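Local coordinates for trans-4-hydroxy-L-proline dehydratase (Clostridioides difficile 70-100-2010, PDB 6VXC), which catalyses the dehydration of trans-4-hydroxy-L-proline to (S)-1-pyrroline-5-carboxylate as a glycyl radical enzyme, a step in anaerobic hydroxyproline breakdown, at residues N483-P487 with I488-Q492; F595-D598 with T599-K602. One frame throughout, in Å; residues are numbered along the deposited sequence.

Contact 1. Residues N483-P487 with I488-Q492; sequences NGYDP and ISKKQ
With chi1 at 173°, D486 holds its CG opposite its own backbone N and turns the carboxylate towards the backbone of the turn that follows, while S489, whose OG stands between its N and carbonyl carbon (chi1 72°), turns its hydroxyl back to meet it. S489 OG donates to D486 OD2 at 2.6 Å, and S489 N reaches the same oxygen at 3.1 Å; both arrive over one face of the carboxylate. The other oxygen, D486 OD1, takes the amide of I488 (N to OD1 3.0 Å), again from well above the plane, and also forms a salt bridge with K475 of helix 473-481. The backbone of D486 closes the loop as well: its N binds K491 O at 2.8 Å, nearly straight, and its O takes a weak bond from K490 N. On the other side of the hairpin Y485 lies obliquely across K490, its OH 3.2 Å from K490 CA, and a water bound to that hydroxyl is held only weakly by K490 NZ. Q492, bent at chi2 (70°), carries its amide onward past Y485 and G484, so that OE1 sits at the edge of the Y485 ring and NE2 donates to N483 O at 3.2 Å, in the carbonyl plane; a second water bridges N483 O and Q492 OE1. N483, with positive phi, is the C-prime residue of the Schellman motif that ends helix 473-481, and the chain passes from it through G484 into a short antiparallel beta hairpin whose connection contains an Asx turn led by D486.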
ATOM      1  N   ASN A 483     -11.772  31.484   5.865  1.00 14.84           N
ATOM      2  CA  ASN A 483     -13.151  31.422   6.347  1.00 15.92           C
ATOM      3  C   ASN A 483     -13.968  30.407   5.551  1.00 17.12           C
ATOM      4  O   ASN A 483     -15.119  30.648   5.186  1.00 17.46           O
ATOM      5  CB  ASN A 483     -13.788  32.815   6.309  1.00 17.72           C
ATOM      6  CG  ASN A 483     -15.030  32.941   7.174  1.00 19.33           C
ATOM      7  OD1 ASN A 483     -15.270  32.157   8.093  1.00 17.48           O
ATOM      8  ND2 ASN A 483     -15.789  33.998   6.928  1.00 19.49           N
ATOM      9  N   GLY A 484     -13.358  29.261   5.269  1.00 15.55           N
ATOM     10  CA  GLY A 484     -14.017  28.182   4.568  1.00 14.02           C
ATOM     11  C   GLY A 484     -13.934  28.270   3.066  1.00 15.37           C
ATOM     12  O   GLY A 484     -14.329  27.324   2.381  1.00 15.36           O
ATOM     13  N   TYR A 485     -13.453  29.384   2.538  1.00 16.26           N
ATOM     14  CA  TYR A 485     -13.337  29.577   1.104  1.00 16.03           C
ATOM     15  C   TYR A 485     -12.024  28.980   0.619  1.00 16.63           C
ATOM     16  O   TYR A 485     -10.990  29.116   1.271  1.00 17.41           O
ATOM     17  CB  TYR A 485     -13.410  31.072   0.785  1.00 17.41           C
ATOM     18  CG  TYR A 485     -13.334  31.449  -0.670  1.00 17.96           C
ATOM     19  CD1 TYR A 485     -14.425  31.267  -1.511  1.00 20.42           C
ATOM     20  CD2 TYR A 485     -12.196  32.039  -1.195  1.00 19.93           C
ATOM     21  CE1 TYR A 485     -14.371  31.636  -2.834  1.00 19.72           C
ATOM     22  CE2 TYR A 485     -12.137  32.416  -2.517  1.00 22.69           C
ATOM     23  CZ  TYR A 485     -13.228  32.211  -3.324  1.00 22.17           C
ATOM     24  OH  TYR A 485     -13.174  32.581  -4.638  1.00 34.78           O
ATOM     25  N   ASP A 486     -12.077  28.302  -0.513  1.00 16.21           N
ATOM     26  CA  ASP A 486     -10.880  27.730  -1.108  1.00 20.15           C
ATOM     27  C   ASP A 486     -10.338  28.692  -2.159  1.00 19.44           C
ATOM     28  O   ASP A 486     -10.976  28.871  -3.203  1.00 20.84           O
ATOM     29  CB  ASP A 486     -11.201  26.369  -1.722  1.00 15.36           C
ATOM     30  CG  ASP A 486     -10.054  25.788  -2.508  1.00 15.97           C
ATOM     31  OD1 ASP A 486      -8.923  26.268  -2.347  1.00 16.99           O
ATOM     32  OD2 ASP A 486     -10.308  24.854  -3.300  1.00 19.20           O
ATOM     33  N   PRO A 487      -9.175  29.312  -1.946  1.00 19.93           N
ATOM     34  CA  PRO A 487      -8.678  30.293  -2.916  1.00 20.29           C
ATOM     35  C   PRO A 487      -8.345  29.696  -4.267  1.00 19.65           C
ATOM     36  O   PRO A 487      -8.207  30.448  -5.237  1.00 18.47           O
ATOM     37  CB  PRO A 487      -7.410  30.847  -2.244  1.00 23.18           C
ATOM     38  CG  PRO A 487      -7.397  30.292  -0.866  1.00 24.99           C
ATOM     39  CD  PRO A 487      -8.198  29.056  -0.881  1.00 16.85           C
ATOM     40  N   ILE A 488      -8.168  28.378  -4.355  1.00 18.69           N
ATOM     41  CA  ILE A 488      -7.782  27.735  -5.606  1.00 18.64           C
ATOM     42  C   ILE A 488      -9.014  27.341  -6.423  1.00 21.05           C
ATOM     43  O   ILE A 488      -9.159  27.755  -7.576  1.00 21.45           O
ATOM     44  CB  ILE A 488      -6.870  26.520  -5.343  1.00 16.46           C
ATOM     45  CG1 ILE A 488      -5.659  26.931  -4.506  1.00 13.86           C
ATOM     46  CG2 ILE A 488      -6.436  25.878  -6.656  1.00 14.61           C
ATOM     47  CD1 ILE A 488      -4.834  28.074  -5.092  1.00 17.64           C
ATOM     48  N   SER A 489      -9.899  26.525  -5.856  1.00 18.12           N
ATOM     49  CA  SER A 489     -11.115  26.215  -6.602  1.00 21.91           C
ATOM     50  C   SER A 489     -12.096  27.379  -6.617  1.00 23.11           C
ATOM     51  O   SER A 489     -13.088  27.308  -7.345  1.00 24.34           O
ATOM     52  CB  SER A 489     -11.811  24.976  -6.042  1.00 18.86           C
ATOM     53  OG  SER A 489     -12.413  25.263  -4.796  1.00 22.71           O
ATOM     54  N   LYS A 490     -11.838  28.438  -5.843  1.00 24.49           N
ATOM     55  CA  LYS A 490     -12.698  29.621  -5.802  1.00 22.68           C
ATOM     56  C   LYS A 490     -14.134  29.244  -5.442  1.00 24.50           C
ATOM     57  O   LYS A 490     -15.099  29.798  -5.970  1.00 26.44           O
ATOM     58  CB  LYS A 490     -12.630  30.379  -7.130  1.00 23.93           C
ATOM     59  CG  LYS A 490     -11.429  31.346  -7.232  1.00 27.63           C
ATOM     60  CD  LYS A 490     -10.809  31.345  -8.625  1.00 32.04           C
ATOM     61  CE  LYS A 490     -10.483  32.736  -9.143  1.00 36.58           C
ATOM     62  NZ  LYS A 490      -9.820  33.597  -8.118  1.00 45.30           N
ATOM     63  N   LYS A 491     -14.272  28.281  -4.534  1.00 20.54           N
ATOM     64  CA  LYS A 491     -15.563  27.836  -4.038  1.00 19.09           C
ATOM     65  C   LYS A 491     -15.536  27.795  -2.520  1.00 19.89           C
ATOM     66  O   LYS A 491     -14.471  27.692  -1.898  1.00 18.90           O
ATOM     67  CB  LYS A 491     -15.943  26.449  -4.566  1.00 20.57           C
ATOM     68  CG  LYS A 491     -15.999  26.368  -6.069  1.00 27.12           C
ATOM     69  CD  LYS A 491     -16.957  25.279  -6.549  1.00 30.14           C
ATOM     70  CE  LYS A 491     -16.708  23.937  -5.918  1.00 30.43           C
ATOM     71  NZ  LYS A 491     -17.490  22.844  -6.602  1.00 29.37           N
ATOM     72  N   GLN A 492     -16.730  27.865  -1.933  1.00 15.24           N
ATOM     73  CA  GLN A 492     -16.910  27.658  -0.499  1.00 17.78           C
ATOM     74  C   GLN A 492     -16.886  26.155  -0.233  1.00 19.72           C
ATOM     75  O   GLN A 492     -17.877  25.460  -0.449  1.00 23.28           O
ATOM     76  CB  GLN A 492     -18.221  28.278  -0.028  1.00 19.24           C
ATOM     77  CG  GLN A 492     -18.412  28.251   1.483  1.00 21.07           C
ATOM     78  CD  GLN A 492     -17.469  29.197   2.220  1.00 18.24           C
ATOM     79  OE1 GLN A 492     -16.798  30.023   1.612  1.00 21.43           O
ATOM     80  NE2 GLN A 492     -17.403  29.060   3.531  1.00 19.60           N
TER
HETATM   81  O   HOH W   1     -16.605  32.686   3.247  1.00 30.01           O
HETATM   82  O   HOH W   2     -11.360  34.439  -5.239  1.00 36.99           O
HETATM   83  O   HOH W   3      -9.010  33.399  -5.014  1.00 33.00           O

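Contact 2. Residues F595-D598 with T599-K602; sequences FDMD and TLLK
D596 OD1 is gripped by two donors of one residue: T599 OG1 at 2.6 Å, on the syn side and somewhat out of the carboxylate plane, and T599 N at 2.8 Å, nearly in line with the C-O bond and on the other side of the plane. The threonine hydroxyl lies beside its own backbone N (chi1 -58°), which lets both groups converge on the one oxygen. A water donates to T599 OG1 and accepts from D596 N, closing a small ring at the start of the helix. D596 is the N-cap of helix 597-605, and its side chain takes up an amide of the first turn that has no helical carbonyl before it; the regular ladder then begins with L600 N to D596 O at 3.1 Å. On the buried side the F595 ring crosses L600 obliquely, CE1 lying 3.8 Å from L600 CB, and the F595 side chain also touches helices 575-591 and 612-620. M597 CG packs at 3.9 Å against L601 CD1, one turn on. Toward solvent, K602 runs extended beside D598 until its last bend, bringing CE to 3.1 Å from D598 OD2, whereas K602 NZ stays 4.0 Å from D598 OD2, beyond a salt bridge; D598 OD1 is paired instead with R501.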
ATOM      1  N   PHE A 595       4.483  40.922  12.341  1.00 16.99           N
ATOM      2  CA  PHE A 595       3.494  41.372  11.374  1.00 16.05           C
ATOM      3  C   PHE A 595       2.141  40.831  11.813  1.00 18.30           C
ATOM      4  O   PHE A 595       2.054  39.956  12.682  1.00 17.10           O
ATOM      5  CB  PHE A 595       3.863  40.938   9.947  1.00 18.31           C
ATOM      6  CG  PHE A 595       4.150  39.454   9.793  1.00 15.61           C
ATOM      7  CD1 PHE A 595       3.116  38.549   9.636  1.00 15.82           C
ATOM      8  CD2 PHE A 595       5.447  38.983   9.785  1.00 15.39           C
ATOM      9  CE1 PHE A 595       3.368  37.192   9.477  1.00 14.82           C
ATOM     10  CE2 PHE A 595       5.716  37.624   9.632  1.00 16.33           C
ATOM     11  CZ  PHE A 595       4.672  36.729   9.479  1.00 16.19           C
ATOM     12  N   ASP A 596       1.081  41.371  11.222  1.00 17.88           N
ATOM     13  CA  ASP A 596      -0.263  40.985  11.627  1.00 18.12           C
ATOM     14  C   ASP A 596      -0.864  39.989  10.643  1.00 17.83           C
ATOM     15  O   ASP A 596      -0.279  39.673   9.610  1.00 19.81           O
ATOM     16  CB  ASP A 596      -1.169  42.222  11.808  1.00 17.49           C
ATOM     17  CG  ASP A 596      -1.347  43.058  10.538  1.00 19.89           C
ATOM     18  OD1 ASP A 596      -1.023  42.615   9.425  1.00 22.24           O
ATOM     19  OD2 ASP A 596      -1.838  44.203  10.669  1.00 25.69           O
ATOM     20  N   MET A 597      -2.042  39.473  11.003  1.00 17.28           N
ATOM     21  CA  MET A 597      -2.701  38.466  10.174  1.00 20.24           C
ATOM     22  C   MET A 597      -3.042  39.027   8.799  1.00 20.47           C
ATOM     23  O   MET A 597      -2.865  38.348   7.778  1.00 16.53           O
ATOM     24  CB  MET A 597      -3.960  37.955  10.867  1.00 18.67           C
ATOM     25  CG  MET A 597      -4.682  36.847  10.101  1.00 21.63           C
ATOM     26  SD  MET A 597      -3.779  35.276  10.034  1.00 26.39           S
ATOM     27  CE  MET A 597      -3.791  34.839  11.767  1.00 20.72           C
ATOM     28  N   ASP A 598      -3.525  40.271   8.752  1.00 17.42           N
ATOM     29  CA  ASP A 598      -3.886  40.867   7.472  1.00 17.45           C
ATOM     30  C   ASP A 598      -2.695  40.909   6.527  1.00 19.29           C
ATOM     31  O   ASP A 598      -2.818  40.583   5.343  1.00 18.51           O
ATOM     32  CB  ASP A 598      -4.433  42.273   7.681  1.00 20.57           C
ATOM     33  CG  ASP A 598      -4.776  42.938   6.387  1.00 21.51           C
ATOM     34  OD1 ASP A 598      -5.773  42.519   5.762  1.00 25.37           O
ATOM     35  OD2 ASP A 598      -4.037  43.854   5.983  1.00 28.10           O
ATOM     36  N   THR A 599      -1.522  41.264   7.043  1.00 16.29           N
ATOM     37  CA  THR A 599      -0.333  41.278   6.208  1.00 16.11           C
ATOM     38  C   THR A 599       0.023  39.876   5.732  1.00 15.37           C
ATOM     39  O   THR A 599       0.369  39.680   4.565  1.00 15.76           O
ATOM     40  CB  THR A 599       0.838  41.887   6.983  1.00 18.81           C
ATOM     41  OG1 THR A 599       0.504  43.214   7.397  1.00 21.33           O
ATOM     42  CG2 THR A 599       2.080  41.932   6.120  1.00 18.23           C
ATOM     43  N   LEU A 600      -0.024  38.891   6.630  1.00 14.26           N
ATOM     44  CA  LEU A 600       0.278  37.523   6.222  1.00 16.85           C
ATOM     45  C   LEU A 600      -0.656  37.064   5.114  1.00 14.90           C
ATOM     46  O   LEU A 600      -0.221  36.503   4.106  1.00 16.49           O
ATOM     47  CB  LEU A 600       0.189  36.573   7.423  1.00 16.24           C
ATOM     48  CG  LEU A 600       0.296  35.084   7.060  1.00 17.78           C
ATOM     49  CD1 LEU A 600       1.672  34.740   6.458  1.00 14.99           C
ATOM     50  CD2 LEU A 600       0.009  34.198   8.256  1.00 14.12           C
ATOM     51  N   LEU A 601      -1.949  37.334   5.267  1.00 16.22           N
ATOM     52  CA  LEU A 601      -2.901  36.881   4.263  1.00 15.95           C
ATOM     53  C   LEU A 601      -2.657  37.557   2.917  1.00 17.01           C
ATOM     54  O   LEU A 601      -2.832  36.930   1.868  1.00 17.81           O
ATOM     55  CB  LEU A 601      -4.325  37.122   4.759  1.00 17.52           C
ATOM     56  CG  LEU A 601      -4.666  36.326   6.027  1.00 24.03           C
ATOM     57  CD1 LEU A 601      -6.079  36.626   6.492  1.00 24.92           C
ATOM     58  CD2 LEU A 601      -4.497  34.832   5.811  1.00 21.88           C
ATOM     59  N   LYS A 602      -2.297  38.847   2.923  1.00 15.40           N
ATOM     60  CA  LYS A 602      -1.914  39.501   1.675  1.00 16.61           C
ATOM     61  C   LYS A 602      -0.686  38.843   1.065  1.00 14.54           C
ATOM     62  O   LYS A 602      -0.625  38.627  -0.147  1.00 15.73           O
ATOM     63  CB  LYS A 602      -1.651  40.991   1.898  1.00 18.84           C
ATOM     64  CG  LYS A 602      -2.877  41.843   2.245  1.00 16.77           C
ATOM     65  CD  LYS A 602      -2.442  43.292   2.454  1.00 23.68           C
ATOM     66  CE  LYS A 602      -3.586  44.177   2.930  1.00 33.54           C
ATOM     67  NZ  LYS A 602      -4.765  44.114   2.034  1.00 37.02           N
TER
HETATM   68  O   HOH W   4       2.095  43.955   9.538  1.00 22.43           O

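In the fold
Following the chain from the N terminus, helix 473-481 ends just before contact 1, where 483-487 folds back on 488-492 and closes a tight hairpin against that helix, with helix 158-166 touching it as well. The chain then passes through R501 and the long helix 506-538, and after helix 575-591 reaches contact 2, which starts helix 597-605. The two contacts are in series, neither nested nor crossed. The centres of contact 1 and contact 2 lie about 18 Å apart. The nearest atoms of contact 1 and contact 2 are about 8 Å apart, without touching. The loop following the hairpin connects their surroundings: G498 binds N483, while P500 and R501 meet the first turns of helix 597-605.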